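Local coordinates for trehalose synthase regulatory protein (Candida albicans, PDB 5HUS) that probably serves as a regulatory subunit of the trehalose synthase complex, through a C-terminal domain related to trehalose-phosphate phosphatases of the HAD clan, at residues A[146-158]-A[187-199]. Sequence-based numbering, arbitrary orientation.
Sequences DATVRFHAGKSFS and TLVRNSVIVQKDQ
R150 lays its guanidinium over the side chain of I194, whose CB sits 4.1 Å above the plane, over its centre, while I194 CD1 comes within 3.4 Å of R150 NH2. The two residues face each other in the middle of a four-stranded antiparallel sheet with two helices packed on one of its faces, consistent with the cap module of a HAD-type phosphatase fold, and they illustrate how such a sheet divides its faces. The arginine chain leans across to strand 192-197: CG sits opposite the backbone N (chi1 -165°), and a bend at chi3 turns the guanidinium toward I194 and S192, where NH1 donates to S192 OG 20° out of the guanidinium plane. That hydroxyl in turn donates to V189 O, across the hairpin turn. Y76 adds a cation-pi contact to R150 and also touches I194.

The other face carries V149 paired with V195 and F151 with V193, each a hydrogen-bonded pair, and helices 116-136 and 161-179 pack against these side chains. The bond from V195 N to V149 O is 2.8 Å long and runs nearly straight along the carbonyl. Beyond the strand the ladder gains one more rung, A153 N to N191 O. At the far end T148 CG2 lies alongside Q196 CB, the threonine hydroxyl being engaged by E97 and the glutamine amide by N98. There a water continues the pairing, donating to A147 O at 2.7 Å and accepting from K197 N.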
loop_
_atom_site.group_PDB
_atom_site.type_symbol
_atom_site.label_atom_id
_atom_site.label_comp_id
_atom_site.label_asym_id
_atom_site.label_seq_id
_atom_site.Cartn_x
_atom_site.Cartn_y
_atom_site.Cartn_z
ATOM N N ASP A 146 -8.827 12.068 1.311
ATOM C CA ASP A 146 -8.803 12.666 2.646
ATOM C C ASP A 146 -7.389 12.999 3.115
ATOM O O ASP A 146 -7.194 13.940 3.892
ATOM C CB ASP A 146 -9.490 11.751 3.662
ATOM C CG ASP A 146 -10.965 11.552 3.358
ATOM O OD1 ASP A 146 -11.568 12.448 2.735
ATOM O OD2 ASP A 146 -11.515 10.496 3.730
ATOM N N ALA A 147 -6.403 12.242 2.634
ATOM C CA ALA A 147 -5.018 12.413 3.077
ATOM C C ALA A 147 -4.018 12.280 1.933
ATOM O O ALA A 147 -2.810 12.207 2.158
ATOM C CB ALA A 147 -4.689 11.405 4.180
ATOM N N THR A 148 -4.524 12.241 0.705
ATOM C CA THR A 148 -3.661 12.187 -0.466
ATOM C C THR A 148 -4.264 13.040 -1.564
ATOM O O THR A 148 -5.473 13.270 -1.589
ATOM C CB THR A 148 -3.451 10.731 -0.975
ATOM O OG1 THR A 148 -4.704 10.053 -1.031
ATOM C CG2 THR A 148 -2.546 9.959 -0.048
ATOM N N VAL A 149 -3.412 13.543 -2.447
ATOM C CA VAL A 149 -3.874 14.310 -3.597
ATOM C C VAL A 149 -3.181 13.752 -4.829
ATOM O O VAL A 149 -1.978 13.474 -4.801
ATOM C CB VAL A 149 -3.582 15.822 -3.455
ATOM C CG1 VAL A 149 -4.140 16.591 -4.650
ATOM C CG2 VAL A 149 -4.162 16.372 -2.144
ATOM N N ARG A 150 -3.941 13.566 -5.903
ATOM C CA ARG A 150 -3.362 13.047 -7.134
ATOM C C ARG A 150 -3.656 13.978 -8.307
ATOM O O ARG A 150 -4.804 14.344 -8.557
ATOM C CB ARG A 150 -3.876 11.633 -7.420
ATOM C CG ARG A 150 -3.052 10.892 -8.463
ATOM C CD ARG A 150 -3.507 9.445 -8.637
ATOM N NE ARG A 150 -3.162 8.594 -7.500
ATOM C CZ ARG A 150 -2.199 7.677 -7.518
ATOM N NH1 ARG A 150 -1.479 7.485 -8.615
ATOM N NH2 ARG A 150 -1.958 6.945 -6.440
ATOM N N PHE A 151 -2.595 14.363 -9.008
ATOM C CA PHE A 151 -2.687 15.248 -10.161
ATOM C C PHE A 151 -2.602 14.389 -11.420
ATOM O O PHE A 151 -1.538 13.879 -11.752
ATOM C CB PHE A 151 -1.562 16.291 -10.114
ATOM C CG PHE A 151 -1.578 17.283 -11.249
ATOM C CD1 PHE A 151 -2.750 17.596 -11.916
ATOM C CD2 PHE A 151 -0.406 17.915 -11.639
ATOM C CE1 PHE A 151 -2.750 18.513 -12.955
ATOM C CE2 PHE A 151 -0.402 18.830 -12.677
ATOM C CZ PHE A 151 -1.576 19.126 -13.335
ATOM N N HIS A 152 -3.727 14.222 -12.111
ATOM C CA HIS A 152 -3.787 13.359 -13.288
ATOM C C HIS A 152 -3.542 14.136 -14.579
ATOM O O HIS A 152 -4.160 15.170 -14.812
ATOM C CB HIS A 152 -5.147 12.670 -13.388
ATOM C CG HIS A 152 -5.458 11.742 -12.252
ATOM N ND1 HIS A 152 -5.283 10.380 -12.343
ATOM C CD2 HIS A 152 -5.970 11.977 -11.021
ATOM C CE1 HIS A 152 -5.660 9.814 -11.209
ATOM N NE2 HIS A 152 -6.082 10.760 -10.392
ATOM N N ALA A 153 -2.653 13.622 -15.422
ATOM C CA ALA A 153 -2.394 14.242 -16.716
ATOM C C ALA A 153 -3.642 14.191 -17.592
ATOM O O ALA A 153 -3.914 15.119 -18.351
ATOM C CB ALA A 153 -1.230 13.559 -17.411
ATOM N N GLY A 154 -4.397 13.103 -17.471
ATOM C CA GLY A 154 -5.613 12.932 -18.244
ATOM C C GLY A 154 -5.341 13.080 -19.728
ATOM O O GLY A 154 -4.380 12.514 -20.249
ATOM N N LYS A 155 -6.169 13.877 -20.394
ATOM C CA LYS A 155 -6.086 14.035 -21.842
ATOM C C LYS A 155 -4.902 14.900 -22.269
ATOM O O LYS A 155 -4.496 14.868 -23.430
ATOM C CB LYS A 155 -7.389 14.631 -22.384
ATOM C CG LYS A 155 -7.558 14.483 -23.895
ATOM C CD LYS A 155 -8.789 15.225 -24.393
ATOM C CE LYS A 155 -8.792 15.326 -25.914
ATOM N NZ LYS A 155 -9.719 16.385 -26.398
ATOM N N SER A 156 -4.343 15.667 -21.336
ATOM C CA SER A 156 -3.200 16.521 -21.659
ATOM C C SER A 156 -2.015 15.675 -22.111
ATOM O O SER A 156 -1.159 16.141 -22.864
ATOM C CB SER A 156 -2.801 17.387 -20.461
ATOM O OG SER A 156 -2.050 16.646 -19.512
ATOM N N PHE A 157 -1.986 14.427 -21.652
ATOM C CA PHE A 157 -0.894 13.504 -21.950
ATOM C C PHE A 157 -0.891 13.100 -23.419
ATOM O O PHE A 157 0.167 12.856 -24.000
ATOM C CB PHE A 157 -0.996 12.260 -21.068
ATOM C CG PHE A 157 0.261 11.441 -21.019
ATOM C CD1 PHE A 157 1.345 11.862 -20.264
ATOM C CD2 PHE A 157 0.354 10.242 -21.707
ATOM C CE1 PHE A 157 2.504 11.107 -20.207
ATOM C CE2 PHE A 157 1.511 9.482 -21.653
ATOM C CZ PHE A 157 2.586 9.915 -20.902
ATOM N N SER A 158 -2.078 13.014 -24.011
ATOM C CA SER A 158 -2.190 12.654 -25.420
ATOM C C SER A 158 -2.114 13.902 -26.300
ATOM O O SER A 158 -1.573 13.860 -27.405
ATOM C CB SER A 158 -3.491 11.881 -25.675
ATOM O OG SER A 158 -4.616 12.576 -25.168
ATOM N N THR A 187 5.379 12.521 -6.038
ATOM C CA THR A 187 6.114 11.545 -6.837
ATOM C C THR A 187 5.389 11.316 -8.160
ATOM O O THR A 187 4.167 11.412 -8.221
ATOM C CB THR A 187 6.268 10.205 -6.089
ATOM O OG1 THR A 187 6.711 10.457 -4.748
ATOM C CG2 THR A 187 7.282 9.311 -6.784
ATOM N N LEU A 188 6.145 11.037 -9.218
ATOM C CA LEU A 188 5.544 10.694 -10.499
ATOM C C LEU A 188 5.262 9.203 -10.549
ATOM O O LEU A 188 6.174 8.384 -10.433
ATOM C CB LEU A 188 6.450 11.092 -11.667
ATOM C CG LEU A 188 5.842 10.812 -13.045
ATOM C CD1 LEU A 188 4.765 11.839 -13.374
ATOM C CD2 LEU A 188 6.912 10.774 -14.131
ATOM N N VAL A 189 3.990 8.858 -10.701
ATOM C CA VAL A 189 3.577 7.469 -10.801
ATOM C C VAL A 189 2.716 7.315 -12.039
ATOM O O VAL A 189 1.608 7.849 -12.095
ATOM C CB VAL A 189 2.795 7.005 -9.564
ATOM C CG1 VAL A 189 2.320 5.577 -9.748
ATOM C CG2 VAL A 189 3.651 7.132 -8.310
ATOM N N ARG A 190 3.246 6.599 -13.029
ATOM C CA ARG A 190 2.598 6.456 -14.330
ATOM C C ARG A 190 2.436 7.821 -14.989
ATOM O O ARG A 190 3.419 8.490 -15.306
ATOM C CB ARG A 190 1.239 5.764 -14.195
ATOM C CG ARG A 190 1.293 4.402 -13.519
ATOM C CD ARG A 190 1.025 3.297 -14.522
ATOM N NE ARG A 190 -0.143 3.602 -15.345
ATOM C CZ ARG A 190 -0.539 2.877 -16.385
ATOM N NH1 ARG A 190 0.139 1.793 -16.738
ATOM N NH2 ARG A 190 -1.614 3.237 -17.075
ATOM N N ASN A 191 1.189 8.233 -15.184
ATOM C CA ASN A 191 0.904 9.526 -15.784
ATOM C C ASN A 191 0.203 10.434 -14.790
ATOM O O ASN A 191 -0.748 11.138 -15.131
ATOM C CB ASN A 191 0.055 9.353 -17.042
ATOM C CG ASN A 191 0.668 8.376 -18.024
ATOM O OD1 ASN A 191 1.879 8.386 -18.252
ATOM N ND2 ASN A 191 -0.163 7.518 -18.604
ATOM N N SER A 192 0.681 10.409 -13.551
ATOM C CA SER A 192 0.110 11.248 -12.512
ATOM C C SER A 192 1.144 11.605 -11.453
ATOM O O SER A 192 2.169 10.945 -11.314
ATOM C CB SER A 192 -1.084 10.556 -11.853
ATOM O OG SER A 192 -0.661 9.460 -11.060
ATOM N N VAL A 193 0.861 12.671 -10.721
ATOM C CA VAL A 193 1.656 13.037 -9.559
ATOM C C VAL A 193 0.864 12.702 -8.305
ATOM O O VAL A 193 -0.261 13.172 -8.148
ATOM C CB VAL A 193 2.011 14.535 -9.563
ATOM C CG1 VAL A 193 2.788 14.910 -8.299
ATOM C CG2 VAL A 193 2.803 14.893 -10.812
ATOM N N ILE A 194 1.428 11.882 -7.422
ATOM C CA ILE A 194 0.759 11.611 -6.155
ATOM C C ILE A 194 1.478 12.306 -5.004
ATOM O O ILE A 194 2.705 12.250 -4.892
ATOM C CB ILE A 194 0.645 10.100 -5.856
ATOM C CG1 ILE A 194 -0.060 9.885 -4.513
ATOM C CG2 ILE A 194 2.008 9.420 -5.879
ATOM C CD1 ILE A 194 -0.111 8.450 -4.074
ATOM N N VAL A 195 0.693 12.982 -4.171
ATOM C CA VAL A 195 1.216 13.690 -3.005
ATOM C C VAL A 195 0.818 12.917 -1.747
ATOM O O VAL A 195 -0.379 12.688 -1.511
ATOM C CB VAL A 195 0.683 15.150 -2.943
ATOM C CG1 VAL A 195 1.362 15.927 -1.807
ATOM C CG2 VAL A 195 0.891 15.846 -4.277
ATOM N N GLN A 196 1.807 12.475 -0.971
ATOM C CA GLN A 196 1.511 11.737 0.254
ATOM C C GLN A 196 2.554 11.953 1.342
ATOM O O GLN A 196 3.662 12.452 1.085
ATOM C CB GLN A 196 1.373 10.223 -0.032
ATOM C CG GLN A 196 2.668 9.557 -0.365
ATOM C CD GLN A 196 2.552 8.037 -0.424
ATOM O OE1 GLN A 196 3.515 7.313 -0.184
ATOM N NE2 GLN A 196 1.375 7.556 -0.758
ATOM N N LYS A 197 2.167 11.572 2.555
ATOM C CA LYS A 197 3.061 11.572 3.702
ATOM C C LYS A 197 4.202 10.583 3.505
ATOM O O LYS A 197 3.991 9.447 3.072
ATOM C CB LYS A 197 2.292 11.227 4.980
ATOM C CG LYS A 197 2.055 12.395 5.917
ATOM C CD LYS A 197 3.368 12.924 6.470
ATOM C CE LYS A 197 3.344 13.049 7.985
ATOM N NZ LYS A 197 4.244 14.133 8.465
ATOM N N ASP A 198 5.414 11.011 3.842
ATOM C CA ASP A 198 6.597 10.159 3.713
ATOM C C ASP A 198 6.460 8.836 4.455
ATOM O O ASP A 198 6.070 8.810 5.624
ATOM C CB ASP A 198 7.844 10.888 4.232
ATOM C CG ASP A 198 8.253 12.039 3.350
ATOM O OD1 ASP A 198 7.614 12.247 2.294
ATOM O OD2 ASP A 198 9.227 12.730 3.708
ATOM N N GLN A 199 6.795 7.747 3.759
ATOM C CA GLN A 199 6.821 6.401 4.323
ATOM C C GLN A 199 5.518 5.991 5.016
ATOM O O GLN A 199 5.531 5.183 5.937
ATOM C CB GLN A 199 8.000 6.262 5.300
ATOM C CG GLN A 199 9.363 6.290 4.612
ATOM C CD GLN A 199 10.529 6.074 5.569
ATOM O OE1 GLN A 199 10.466 6.434 6.744
ATOM N NE2 GLN A 199 11.602 5.480 5.061
HETATM O O HOH W 1 -0.617 10.999 3.294
#